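Local coordinates for protein myosin-I heavy chain (Dictyostelium discoideum, PDB 5EJR) that is an actin-based motor with ATPase activity, involved in early phagocytosis and adhesion, here represented by the second MyTH4-FERM domain of its tail, at residues S61-K66 against I98-L103; M72-D77 against F128-F133; E106-A111 against I136-S141; R113-N118 against M153-A158. All coordinates share one frame; numbering follows the deposited sequence. Where two conformers were deposited one is given.

Interaction 1 of 4, residues S61-K66 against I98-L103; sequences SKKAIK and IENHEL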
loop_
_atom_site.group_PDB
_atom_site.type_symbol
_atom_site.label_atom_id
_atom_site.label_comp_id
_atom_site.label_asym_id
_atom_site.label_seq_id
_atom_site.Cartn_x
_atom_site.Cartn_y
_atom_site.Cartn_z
ATOM N N SER A 61 17.131 -15.798 22.124
ATOM C CA SER A 61 17.015 -17.236 21.856
ATOM C C SER A 61 15.564 -17.696 21.905
ATOM O O SER A 61 15.184 -18.569 21.128
ATOM C CB SER A 61 17.842 -18.053 22.850
ATOM O OG SER A 61 19.083 -17.434 23.147
ATOM N N LYS A 62 14.756 -17.116 22.820
ATOM C CA LYS A 62 13.336 -17.452 22.971
ATOM C C LYS A 62 12.556 -17.079 21.708
ATOM O O LYS A 62 11.708 -17.857 21.274
ATOM C CB LYS A 62 12.738 -16.780 24.216
ATOM C CG LYS A 62 11.378 -17.348 24.637
ATOM C CD LYS A 62 10.769 -16.549 25.785
ATOM C CE LYS A 62 9.337 -16.934 26.078
ATOM N NZ LYS A 62 9.239 -18.218 26.822
ATOM N N LYS A 63 12.874 -15.912 21.110
ATOM C CA LYS A 63 12.254 -15.413 19.874
ATOM C C LYS A 63 12.722 -16.263 18.672
ATOM O O LYS A 63 11.959 -16.465 17.726
ATOM C CB LYS A 63 12.618 -13.938 19.634
ATOM C CG LYS A 63 12.031 -12.954 20.638
ATOM C CD LYS A 63 12.544 -11.549 20.374
ATOM C CE LYS A 63 12.159 -10.595 21.474
ATOM N NZ LYS A 63 12.205 -9.183 21.011
ATOM N N ALA A 64 13.981 -16.743 18.722
ATOM C CA ALA A 64 14.597 -17.576 17.684
ATOM C C ALA A 64 13.908 -18.939 17.616
ATOM O O ALA A 64 13.759 -19.482 16.520
ATOM C CB ALA A 64 16.069 -17.749 17.966
ATOM N N ILE A 65 13.459 -19.467 18.787
ATOM C CA ILE A 65 12.735 -20.735 18.906
ATOM C C ILE A 65 11.385 -20.608 18.222
ATOM O O ILE A 65 11.055 -21.475 17.404
ATOM C CB ILE A 65 12.614 -21.240 20.379
ATOM C CG1 ILE A 65 13.990 -21.640 20.937
ATOM C CG2 ILE A 65 11.605 -22.411 20.498
ATOM C CD1 ILE A 65 14.130 -21.498 22.470
ATOM N N LYS A 66 10.605 -19.542 18.548
ATOM C CA LYS A 66 9.289 -19.298 17.921
ATOM C C LYS A 66 9.459 -19.119 16.405
ATOM O O LYS A 66 8.627 -19.618 15.641
ATOM C CB LYS A 66 8.601 -18.052 18.511
ATOM C CG LYS A 66 7.134 -17.892 18.103
ATOM C CD LYS A 66 6.579 -16.546 18.534
ATOM C CE LYS A 66 5.082 -16.447 18.365
ATOM N NZ LYS A 66 4.575 -15.106 18.760
ATOM N N ILE A 98 13.018 -7.590 10.766
ATOM C CA ILE A 98 13.017 -6.115 10.636
ATOM C C ILE A 98 13.255 -5.444 12.013
ATOM O O ILE A 98 14.206 -4.670 12.155
ATOM C CB ILE A 98 11.691 -5.594 9.959
ATOM C CG1 ILE A 98 11.687 -5.851 8.433
ATOM C CG2 ILE A 98 11.435 -4.108 10.261
ATOM C CD1 ILE A 98 10.324 -5.687 7.754
ATOM N N GLU A 99 12.398 -5.764 13.013
ATOM C CA GLU A 99 12.442 -5.137 14.332
ATOM C C GLU A 99 13.497 -5.728 15.291
ATOM O O GLU A 99 14.007 -4.986 16.137
ATOM C CB GLU A 99 11.053 -5.079 14.989
ATOM C CG GLU A 99 10.365 -6.410 15.235
ATOM C CD GLU A 99 8.907 -6.471 14.814
ATOM O OE1 GLU A 99 8.543 -5.803 13.817
ATOM O OE2 GLU A 99 8.144 -7.245 15.437
ATOM N N ASN A 100 13.837 -7.022 15.162
ATOM C CA ASN A 100 14.873 -7.620 16.008
ATOM C C ASN A 100 16.108 -7.813 15.151
ATOM O O ASN A 100 16.349 -8.869 14.564
ATOM C CB ASN A 100 14.397 -8.894 16.688
ATOM C CG ASN A 100 13.153 -8.681 17.498
ATOM O OD1 ASN A 100 13.203 -8.186 18.631
ATOM N ND2 ASN A 100 12.008 -9.016 16.914
ATOM N N HIS A 101 16.823 -6.718 15.001
ATOM C CA HIS A 101 18.032 -6.522 14.220
ATOM C C HIS A 101 19.153 -7.562 14.476
ATOM O O HIS A 101 19.842 -7.988 13.536
ATOM C CB HIS A 101 18.497 -5.090 14.497
ATOM C CG HIS A 101 19.948 -4.835 14.306
ATOM N ND1 HIS A 101 20.449 -4.429 13.079
ATOM C CD2 HIS A 101 20.958 -4.873 15.210
ATOM C CE1 HIS A 101 21.754 -4.283 13.259
ATOM N NE2 HIS A 101 22.107 -4.538 14.530
ATOM N N GLU A 102 19.346 -7.944 15.750
ATOM C CA GLU A 102 20.388 -8.877 16.198
ATOM C C GLU A 102 19.960 -10.345 16.016
ATOM O O GLU A 102 20.731 -11.266 16.291
ATOM C CB GLU A 102 20.855 -8.542 17.646
ATOM C CG GLU A 102 19.756 -8.242 18.670
ATOM C CD GLU A 102 18.885 -7.017 18.445
ATOM O OE1 GLU A 102 17.654 -7.185 18.272
ATOM O OE2 GLU A 102 19.442 -5.898 18.370
ATOM N N LEU A 103 18.763 -10.552 15.468
ATOM C CA LEU A 103 18.213 -11.877 15.181
ATOM C C LEU A 103 18.322 -12.226 13.679
ATOM O O LEU A 103 17.920 -13.319 13.280
ATOM C CB LEU A 103 16.748 -11.877 15.625
ATOM C CG LEU A 103 16.222 -13.068 16.401
ATOM C CD1 LEU A 103 17.115 -13.418 17.575
ATOM C CD2 LEU A 103 14.832 -12.789 16.895
#
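Helix 58-75 comes closest to the turn after helix 86-99 at A64 and L103, whose CA atoms lie 7.2 Å apart. From the neighbouring position K63 reaches over to the start of that turn. Its CG is anti to the carbonyl carbon (chi1 -68°) and the chain beyond is extended, which carries the ammonium group to N100, first to leave the helix. K63 NZ donates to N100 OD1 at 2.8 Å, standing 39° out of the carbonyl plane, and the two side chains cross at about a right angle. The amide is tied at its other end as well, N100 ND2 bonding to R96 O, which sets its rotation. At the root of the lysine, L103 CD2 packs on K63 CB at 3.7 Å, while L103 CD1 lies 4.5 Å from A64 CB. A methionine in place of K63 would probably leave N100 OD1 without its donor and the turn less firmly tied to helix 58-75. Within the helical MyTH4 domain the contact joins a buried apolar base to a more exposed polar bond; its neutral acceptor does not cancel the lysine charge, although E102 OE1, 6.4 Å from K63 NZ, probably adds a weak attraction.

Interaction 2 of 4, residues M72-D77 against F128-F133; sequences MMWMGD and FELIYF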
loop_
_atom_site.group_PDB
_atom_site.type_symbol
_atom_site.label_atom_id
_atom_site.label_comp_id
_atom_site.label_asym_id
_atom_site.label_seq_id
_atom_site.Cartn_x
_atom_site.Cartn_y
_atom_site.Cartn_z
ATOM N N MET A 72 9.430 -23.572 9.740
ATOM C CA MET A 72 8.899 -24.925 9.552
ATOM C C MET A 72 7.473 -24.910 9.002
ATOM O O MET A 72 7.143 -25.726 8.150
ATOM C CB MET A 72 8.982 -25.715 10.866
ATOM C CG MET A 72 10.404 -26.075 11.263
ATOM S SD MET A 72 10.481 -27.230 12.667
ATOM C CE MET A 72 9.585 -28.633 11.992
ATOM N N MET A 73 6.646 -23.959 9.454
ATOM C CA MET A 73 5.271 -23.763 8.991
ATOM C C MET A 73 5.271 -23.287 7.548
ATOM O O MET A 73 4.436 -23.721 6.762
ATOM C CB MET A 73 4.566 -22.714 9.856
ATOM C CG MET A 73 4.148 -23.223 11.200
ATOM S SD MET A 73 3.760 -21.878 12.334
ATOM C CE MET A 73 2.157 -21.624 11.946
ATOM N N TRP A 74 6.197 -22.374 7.204
ATOM C CA TRP A 74 6.307 -21.822 5.854
ATOM C C TRP A 74 6.720 -22.921 4.859
ATOM O O TRP A 74 6.146 -23.035 3.769
ATOM C CB TRP A 74 7.314 -20.665 5.829
ATOM C CG TRP A 74 7.710 -20.283 4.442
ATOM C CD1 TRP A 74 8.886 -20.572 3.810
ATOM C CD2 TRP A 74 6.881 -19.631 3.473
ATOM N NE1 TRP A 74 8.861 -20.089 2.520
ATOM C CE2 TRP A 74 7.631 -19.531 2.277
ATOM C CE3 TRP A 74 5.577 -19.101 3.504
ATOM C CZ2 TRP A 74 7.127 -18.905 1.129
ATOM C CZ3 TRP A 74 5.084 -18.470 2.370
ATOM C CH2 TRP A 74 5.847 -18.392 1.196
ATOM N N MET A 75 7.710 -23.733 5.272
ATOM C CA MET A 75 8.280 -24.847 4.521
ATOM C C MET A 75 7.373 -26.080 4.456
ATOM O O MET A 75 7.641 -26.978 3.663
ATOM C CB MET A 75 9.661 -25.190 5.076
ATOM C CG MET A 75 10.676 -24.115 4.776
ATOM S SD MET A 75 12.264 -24.373 5.579
ATOM C CE MET A 75 12.905 -25.764 4.561
ATOM N N GLY A 76 6.302 -26.096 5.253
ATOM C CA GLY A 76 5.339 -27.192 5.296
ATOM C C GLY A 76 5.791 -28.407 6.088
ATOM O O GLY A 76 5.358 -29.525 5.803
ATOM N N ASP A 77 6.659 -28.197 7.087
ATOM C CA ASP A 77 7.195 -29.241 7.966
ATOM C C ASP A 77 6.596 -29.187 9.381
ATOM O O ASP A 77 6.920 -30.029 10.218
ATOM C CB ASP A 77 8.731 -29.169 8.020
ATOM C CG ASP A 77 9.404 -29.355 6.675
ATOM O OD1 ASP A 77 9.059 -30.334 5.962
ATOM O OD2 ASP A 77 10.288 -28.541 6.340
ATOM N N PHE A 128 14.509 -21.895 0.266
ATOM C CA PHE A 128 15.203 -20.905 -0.562
ATOM C C PHE A 128 14.312 -19.690 -0.916
ATOM O O PHE A 128 14.837 -18.584 -1.052
ATOM C CB PHE A 128 15.825 -21.534 -1.815
ATOM C CG PHE A 128 17.072 -22.337 -1.519
ATOM C CD1 PHE A 128 18.215 -21.723 -1.023
ATOM C CD2 PHE A 128 17.102 -23.710 -1.736
ATOM C CE1 PHE A 128 19.361 -22.473 -0.730
ATOM C CE2 PHE A 128 18.251 -24.456 -1.450
ATOM C CZ PHE A 128 19.371 -23.833 -0.948
ATOM N N GLU A 129 12.980 -19.893 -1.042
ATOM C CA GLU A 129 12.013 -18.801 -1.311
ATOM C C GLU A 129 12.041 -17.807 -0.136
ATOM O O GLU A 129 12.014 -16.583 -0.342
ATOM C CB GLU A 129 10.591 -19.360 -1.471
ATOM C CG GLU A 129 10.357 -20.060 -2.801
ATOM C CD GLU A 129 8.991 -20.693 -2.963
ATOM O OE1 GLU A 129 8.402 -21.112 -1.941
ATOM O OE2 GLU A 129 8.522 -20.798 -4.118
ATOM N N LEU A 130 12.155 -18.347 1.095
ATOM C CA LEU A 130 12.271 -17.555 2.321
ATOM C C LEU A 130 13.569 -16.762 2.296
ATOM O O LEU A 130 13.541 -15.584 2.614
ATOM C CB LEU A 130 12.161 -18.454 3.576
ATOM C CG LEU A 130 12.507 -17.839 4.960
ATOM C CD1 LEU A 130 11.634 -16.633 5.284
ATOM C CD2 LEU A 130 12.337 -18.862 6.040
ATOM N N ILE A 131 14.684 -17.365 1.840
ATOM C CA ILE A 131 15.973 -16.660 1.751
ATOM C C ILE A 131 15.850 -15.476 0.782
ATOM O O ILE A 131 16.373 -14.385 1.053
ATOM C CB ILE A 131 17.129 -17.625 1.383
ATOM C CG1 ILE A 131 17.412 -18.594 2.562
ATOM C CG2 ILE A 131 18.383 -16.857 0.985
ATOM C CD1 ILE A 131 18.244 -19.858 2.219
ATOM N N TYR A 132 15.134 -15.689 -0.337
ATOM C CA TYR A 132 14.890 -14.622 -1.312
ATOM C C TYR A 132 14.162 -13.441 -0.650
ATOM O O TYR A 132 14.584 -12.293 -0.816
ATOM C CB TYR A 132 14.065 -15.150 -2.499
ATOM C CG TYR A 132 13.481 -14.031 -3.332
ATOM C CD1 TYR A 132 14.269 -13.328 -4.238
ATOM C CD2 TYR A 132 12.154 -13.635 -3.174
ATOM C CE1 TYR A 132 13.752 -12.266 -4.978
ATOM C CE2 TYR A 132 11.627 -12.565 -3.903
ATOM C CZ TYR A 132 12.427 -11.896 -4.815
ATOM O OH TYR A 132 11.918 -10.858 -5.564
ATOM N N PHE A 133 13.058 -13.735 0.069
ATOM C CA PHE A 133 12.212 -12.744 0.742
ATOM C C PHE A 133 12.920 -12.073 1.913
ATOM O O PHE A 133 12.625 -10.915 2.214
ATOM C CB PHE A 133 10.850 -13.331 1.133
ATOM C CG PHE A 133 9.924 -13.584 -0.041
ATOM C CD1 PHE A 133 9.562 -12.552 -0.899
ATOM C CD2 PHE A 133 9.378 -14.845 -0.260
ATOM C CE1 PHE A 133 8.703 -12.788 -1.986
ATOM C CE2 PHE A 133 8.523 -15.083 -1.348
ATOM C CZ PHE A 133 8.193 -14.054 -2.207
#
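W74 packs its indole against L130 and E129 in a buried, mainly apolar contact of the MyTH4 domain, between the C-terminal turn of helix 58-75 and the middle of helix 121-137. CG of W74 is anti to the backbone N (chi1 166°), which swings the ring off its helix toward the second one. L130 CB meets the five-membered ring obliquely, 3.8 Å from W74 NE1, and the two side chains slide past each other in opposite directions. The benzo part reaches E129, with W74 CZ2 4.0 Å from E129 OE1; ring and carboxylate planes are 49° apart. One residue past the tryptophan the helix ends in a Schellman motif: G76, with positive phi, is the C-prime residue, and D77 N bonds to M72 O at 2.7 Å while the bond from G76 N to M73 O is weak. W74 NE1 donates to K126 O, one turn before L130, and E129 OE1 forms a salt bridge with R201 of helix 194-205. With alanine in place of W74, K126 O would probably lose its indole donor and a gap would open between the two helices. I90 of helix 86-99 and I197 of helix 194-205 also touch the indole.

Interaction 3 of 4, residues E106-A111 against I136-S141; sequences EIYCQA and ITFSPS
Y108 projects from helix 104-113 of the MyTH4 domain into the bend of the loop 138-141, where its ring is met at the edge by F138 O and over one face by P140. The phenol makes the polar contact. Y108 OH donates to F138 O at 2.8 Å, nearly along the C=O axis (163° at the oxygen), and that oxygen lies in the plane of the tyrosine ring. P140 comes over a face of the same ring: P140 CB is 4.2 Å from the ring centroid and 22° off the normal, a CH-pi contact displaced toward the rim, on the side of CD2 and CE2. P140 N also approaches, 3.8 Å from Y108 CE2. The F138 side chain meets the tyrosine obliquely, its CE1 4.0 Å from Y108 CE2. CG of F138 sits between the backbone N and the carbonyl carbon (chi1 47°), which turns the phenyl back toward the tyrosine although the CB itself does not point there. S139 OG holds the bend by bonding to P140 O at 2.7 Å, in the carbonyl plane and on a lone pair. The phenol thus ties down the backbone of the loop while its ring serves as a floor for the proline. The loop leads from helix 121-137 into helix 142-159, which S141 N-caps through L144 N. F148 of that helix stacks edge-to-face on Y108, L134 and S135 of helix 121-137 touch the tyrosine too, and I98 of helix 86-99 lies against F138.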
loop_
_atom_site.group_PDB
_atom_site.type_symbol
_atom_site.label_atom_id
_atom_site.label_comp_id
_atom_site.label_asym_id
_atom_site.label_seq_id
_atom_site.Cartn_x
_atom_site.Cartn_y
_atom_site.Cartn_z
ATOM N N GLU A 106 20.724 -15.233 12.581
ATOM C CA GLU A 106 20.039 -16.399 13.098
ATOM C C GLU A 106 18.853 -16.812 12.215
ATOM O O GLU A 106 18.613 -18.012 12.048
ATOM C CB GLU A 106 19.614 -16.144 14.551
ATOM C CG GLU A 106 19.638 -17.395 15.409
ATOM C CD GLU A 106 18.420 -18.284 15.272
ATOM O OE1 GLU A 106 17.358 -17.781 14.835
ATOM O OE2 GLU A 106 18.522 -19.484 15.620
ATOM N N ILE A 107 18.128 -15.831 11.629
ATOM C CA ILE A 107 17.009 -16.121 10.731
ATOM C C ILE A 107 17.540 -16.775 9.445
ATOM O O ILE A 107 17.015 -17.832 9.070
ATOM C CB ILE A 107 16.047 -14.924 10.485
ATOM C CG1 ILE A 107 15.422 -14.473 11.831
ATOM C CG2 ILE A 107 14.929 -15.334 9.501
ATOM C CD1 ILE A 107 14.609 -13.152 11.791
ATOM N N TYR A 108 18.625 -16.197 8.849
ATOM C CA TYR A 108 19.284 -16.668 7.619
ATOM C C TYR A 108 19.871 -18.081 7.790
ATOM O O TYR A 108 19.752 -18.896 6.888
ATOM C CB TYR A 108 20.412 -15.715 7.205
ATOM C CG TYR A 108 19.982 -14.595 6.281
ATOM C CD1 TYR A 108 19.945 -14.778 4.900
ATOM C CD2 TYR A 108 19.685 -13.329 6.780
ATOM C CE1 TYR A 108 19.595 -13.734 4.040
ATOM C CE2 TYR A 108 19.297 -12.290 5.935
ATOM C CZ TYR A 108 19.266 -12.494 4.566
ATOM O OH TYR A 108 18.940 -11.445 3.742
ATOM N N CYS A 109 20.508 -18.357 8.952
ATOM C CA CYS A 109 21.074 -19.669 9.284
ATOM C C CYS A 109 19.976 -20.701 9.472
ATOM O O CYS A 109 20.114 -21.784 8.926
ATOM C CB CYS A 109 21.988 -19.586 10.499
ATOM S SG CYS A 109 23.486 -18.608 10.228
ATOM N N GLN A 110 18.859 -20.366 10.167
ATOM C CA GLN A 110 17.745 -21.322 10.349
ATOM C C GLN A 110 17.113 -21.702 9.021
ATOM O O GLN A 110 16.704 -22.854 8.852
ATOM C CB GLN A 110 16.629 -20.767 11.244
ATOM C CG GLN A 110 16.948 -20.665 12.728
ATOM C CD GLN A 110 15.767 -20.148 13.533
ATOM O OE1 GLN A 110 14.706 -19.785 13.003
ATOM N NE2 GLN A 110 15.903 -20.159 14.848
ATOM N N ALA A 111 16.959 -20.707 8.104
ATOM C CA ALA A 111 16.320 -20.925 6.809
ATOM C C ALA A 111 17.221 -21.825 5.979
ATOM O O ALA A 111 16.738 -22.825 5.445
ATOM C CB ALA A 111 16.074 -19.592 6.100
ATOM N N ILE A 136 15.513 -9.527 0.060
ATOM C CA ILE A 136 14.922 -8.305 -0.497
ATOM C C ILE A 136 14.657 -7.257 0.612
ATOM O O ILE A 136 14.639 -6.060 0.317
ATOM C CB ILE A 136 13.679 -8.547 -1.405
ATOM C CG1 ILE A 136 12.594 -9.368 -0.705
ATOM C CG2 ILE A 136 14.088 -9.165 -2.752
ATOM C CD1 ILE A 136 11.200 -9.307 -1.343
ATOM N N THR A 137 14.525 -7.710 1.889
ATOM C CA THR A 137 14.216 -6.859 3.047
ATOM C C THR A 137 15.452 -6.317 3.794
ATOM O O THR A 137 15.646 -5.105 3.868
ATOM C CB THR A 137 13.264 -7.599 3.988
ATOM O OG1 THR A 137 12.351 -8.341 3.189
ATOM C CG2 THR A 137 12.471 -6.641 4.890
ATOM N N PHE A 138 16.250 -7.203 4.387
ATOM C CA PHE A 138 17.410 -6.800 5.182
ATOM C C PHE A 138 18.610 -7.673 4.878
ATOM O O PHE A 138 18.479 -8.814 4.443
ATOM C CB PHE A 138 17.081 -6.795 6.703
ATOM C CG PHE A 138 16.355 -8.023 7.192
ATOM C CD1 PHE A 138 17.043 -9.210 7.434
ATOM C CD2 PHE A 138 14.979 -8.019 7.343
ATOM C CE1 PHE A 138 16.364 -10.363 7.831
ATOM C CE2 PHE A 138 14.300 -9.172 7.746
ATOM C CZ PHE A 138 14.999 -10.338 7.982
ATOM N N SER A 139 19.776 -7.107 5.090
ATOM C CA SER A 139 21.036 -7.762 4.858
ATOM C C SER A 139 21.407 -8.633 6.066
ATOM O O SER A 139 21.094 -8.251 7.200
ATOM C CB SER A 139 22.106 -6.689 4.673
ATOM O OG SER A 139 23.423 -7.207 4.581
ATOM N N PRO A 140 22.145 -9.763 5.884
ATOM C CA PRO A 140 22.713 -10.426 7.070
ATOM C C PRO A 140 23.882 -9.520 7.529
ATOM O O PRO A 140 24.231 -8.576 6.801
ATOM C CB PRO A 140 23.222 -11.764 6.525
ATOM C CG PRO A 140 23.485 -11.530 5.087
ATOM C CD PRO A 140 22.652 -10.361 4.626
ATOM N N SER A 141 24.507 -9.793 8.702
ATOM C CA SER A 141 25.635 -8.977 9.168
ATOM C C SER A 141 26.748 -8.923 8.116
ATOM O O SER A 141 26.831 -9.800 7.252
ATOM C CB SER A 141 26.189 -9.506 10.491
ATOM O OG SER A 141 26.796 -10.782 10.346
#

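Interaction 4 of 4, residues R113-N118 against M153-A158; sequences RQTNKN and MSRNIA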
loop_
_atom_site.group_PDB
_atom_site.type_symbol
_atom_site.label_atom_id
_atom_site.label_comp_id
_atom_site.label_asym_id
_atom_site.label_seq_id
_atom_site.Cartn_x
_atom_site.Cartn_y
_atom_site.Cartn_z
ATOM N N ARG A 113 19.859 -23.887 6.977
ATOM C CA ARG A 113 19.976 -25.212 7.611
ATOM C C ARG A 113 18.818 -26.109 7.159
ATOM O O ARG A 113 19.030 -27.273 6.826
ATOM C CB ARG A 113 19.976 -25.068 9.147
ATOM C CG ARG A 113 19.559 -26.319 9.920
ATOM C CD ARG A 113 18.920 -25.959 11.238
ATOM N NE ARG A 113 18.226 -27.083 11.852
ATOM C CZ ARG A 113 18.746 -27.854 12.800
ATOM N NH1 ARG A 113 19.992 -27.660 13.213
ATOM N NH2 ARG A 113 18.030 -28.832 13.337
ATOM N N GLN A 114 17.602 -25.555 7.104
ATOM C CA GLN A 114 16.445 -26.355 6.738
ATOM C C GLN A 114 16.382 -26.714 5.232
ATOM O O GLN A 114 15.622 -27.604 4.860
ATOM C CB GLN A 114 15.171 -25.701 7.254
ATOM C CG GLN A 114 15.034 -25.782 8.786
ATOM C CD GLN A 114 14.823 -27.195 9.298
ATOM O OE1 GLN A 114 15.766 -27.921 9.636
ATOM N NE2 GLN A 114 13.579 -27.621 9.345
ATOM N N THR A 115 17.245 -26.107 4.400
ATOM C CA THR A 115 17.331 -26.422 2.959
ATOM C C THR A 115 18.408 -27.495 2.688
ATOM O O THR A 115 18.400 -28.111 1.626
ATOM C CB THR A 115 17.665 -25.173 2.111
ATOM O OG1 THR A 115 19.043 -24.838 2.252
ATOM C CG2 THR A 115 16.782 -23.978 2.418
ATOM N N ASN A 116 19.357 -27.661 3.621
ATOM C CA ASN A 116 20.482 -28.595 3.524
ATOM C C ASN A 116 20.090 -29.987 4.033
ATOM O O ASN A 116 19.775 -30.140 5.212
ATOM C CB ASN A 116 21.672 -28.035 4.315
ATOM C CG ASN A 116 23.041 -28.405 3.808
ATOM O OD1 ASN A 116 23.273 -28.607 2.610
ATOM N ND2 ASN A 116 24.009 -28.391 4.707
ATOM N N LYS A 117 20.097 -30.993 3.132
ATOM C CA LYS A 117 19.771 -32.407 3.393
ATOM C C LYS A 117 18.326 -32.585 3.892
ATOM O O LYS A 117 18.059 -33.238 4.903
ATOM C CB LYS A 117 20.810 -33.101 4.310
ATOM C CG LYS A 117 22.241 -33.067 3.765
ATOM C CD LYS A 117 23.219 -33.847 4.649
ATOM C CE LYS A 117 24.674 -33.616 4.285
ATOM N NZ LYS A 117 25.034 -34.171 2.951
ATOM N N ASN A 118 17.397 -31.996 3.142
ATOM C CA ASN A 118 15.973 -32.062 3.397
ATOM C C ASN A 118 15.432 -33.261 2.581
ATOM O O ASN A 118 15.685 -33.320 1.375
ATOM C CB ASN A 118 15.324 -30.740 2.944
ATOM C CG ASN A 118 13.909 -30.506 3.400
ATOM O OD1 ASN A 118 13.109 -31.428 3.563
ATOM N ND2 ASN A 118 13.561 -29.240 3.596
ATOM N N MET A 153 26.505 -19.958 -3.492
ATOM C CA MET A 153 27.266 -20.143 -4.726
ATOM C C MET A 153 27.686 -21.620 -4.863
ATOM O O MET A 153 27.576 -22.180 -5.956
ATOM C CB MET A 153 28.508 -19.241 -4.730
ATOM C CG MET A 153 28.232 -17.778 -5.072
ATOM S SD MET A 153 29.770 -16.794 -5.041
ATOM C CE MET A 153 29.112 -15.145 -5.266
ATOM N N SER A 154 28.122 -22.265 -3.738
ATOM C CA SER A 154 28.516 -23.689 -3.704
ATOM C C SER A 154 27.313 -24.613 -3.899
ATOM O O SER A 154 27.407 -25.628 -4.593
ATOM C CB SER A 154 29.222 -24.032 -2.397
ATOM O OG SER A 154 30.537 -23.501 -2.385
ATOM N N ARG A 155 26.179 -24.266 -3.288
ATOM C CA ARG A 155 24.959 -25.053 -3.449
ATOM C C ARG A 155 24.436 -24.915 -4.875
ATOM O O ARG A 155 23.785 -25.832 -5.365
ATOM C CB ARG A 155 23.879 -24.592 -2.467
ATOM C CG ARG A 155 24.122 -25.042 -1.037
ATOM C CD ARG A 155 23.893 -26.535 -0.821
ATOM N NE ARG A 155 22.522 -26.981 -1.102
ATOM C CZ ARG A 155 21.509 -26.893 -0.243
ATOM N NH1 ARG A 155 21.677 -26.307 0.937
ATOM N NH2 ARG A 155 20.315 -27.365 -0.568
ATOM N N ASN A 156 24.693 -23.759 -5.521
ATOM C CA ASN A 156 24.250 -23.493 -6.894
ATOM C C ASN A 156 25.088 -24.368 -7.821
ATOM O O ASN A 156 24.526 -25.070 -8.655
ATOM C CB ASN A 156 24.390 -21.994 -7.262
ATOM C CG ASN A 156 23.803 -21.627 -8.610
ATOM O OD1 ASN A 156 24.262 -22.063 -9.665
ATOM N ND2 ASN A 156 22.799 -20.778 -8.614
ATOM N N ILE A 157 26.419 -24.354 -7.633
ATOM C CA ILE A 157 27.377 -25.146 -8.424
ATOM C C ILE A 157 27.062 -26.647 -8.287
ATOM O O ILE A 157 27.017 -27.347 -9.298
ATOM C CB ILE A 157 28.837 -24.734 -8.060
ATOM C CG1 ILE A 157 29.165 -23.343 -8.653
ATOM C CG2 ILE A 157 29.881 -25.773 -8.498
ATOM C CD1 ILE A 157 30.339 -22.573 -7.951
ATOM N N ALA A 158 26.729 -27.111 -7.062
ATOM C CA ALA A 158 26.372 -28.513 -6.808
ATOM C C ALA A 158 25.028 -28.956 -7.389
ATOM O O ALA A 158 24.848 -30.154 -7.628
ATOM C CB ALA A 158 26.423 -28.815 -5.319
#
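R155 reaches from helix 142-159 of the MyTH4 domain to the turn after helix 104-113 and grips T115 end-on with both terminal nitrogens, one to each of two oxygens. These are the hydrogen bonds of the contact. R155 NH2 donates to T115 O at 3.0 Å with an angle of 150° at the hydrogen, the nitrogen standing well above the carbonyl plane. R155 NH1 donates to T115 OG1 at 3.3 Å, a longer bond. Both oxygens are somewhat tilted from the guanidinium plane. The arginine chain folds at its middle (chi2 -72°, chi3 -61°), bringing the guanidinium round to the turn. T115 OG1 has a second and stronger partner in Y112 O, one helical turn back, so the hydroxyl joins the end of helix 104-113 to the arginine. Close approach without a bond is the part of N116: its OD1 lies over one face of the guanidinium, 3.3 Å from R155 NH1, with a geometry too poor for hydrogen bonding. Backbone bonding shapes the receiving side, for R113 to N116 form a type I beta turn closed by N116 N to R113 O at 3.2 Å. The ring of F128, from helix 121-137, packs beside the pair, touching both T115 and R155. The positive charge of R155 is therefore met across this contact by two neutral acceptors, a carbonyl and a hydroxyl, with the amide oxygen of N116 probably adding a weaker attraction; the two charge-assisted hydrogen bonds probably depend on the turn holding T115 O and OG1 side by side.

Overall arrangement
All four contacts lie in the helical MyTH4 domain. Interactions 2 and 3 are its buried pair: both use helix 121-137, one at its middle and one at its end, and A111 packs on L130 and I131 between them. Each rests on one large aromatic ring, tied by a single polar atom to a backbone carbonyl. Interactions 1 and 4 are only partly buried, about 24 Å apart centre to centre, and each sends a long basic side chain to uncharged oxygens of a turn. Interaction 1 shares helix 58-75 with interaction 2 and meets interaction 3 where Q110 bonds to A64 O; F128 links interactions 2 and 4.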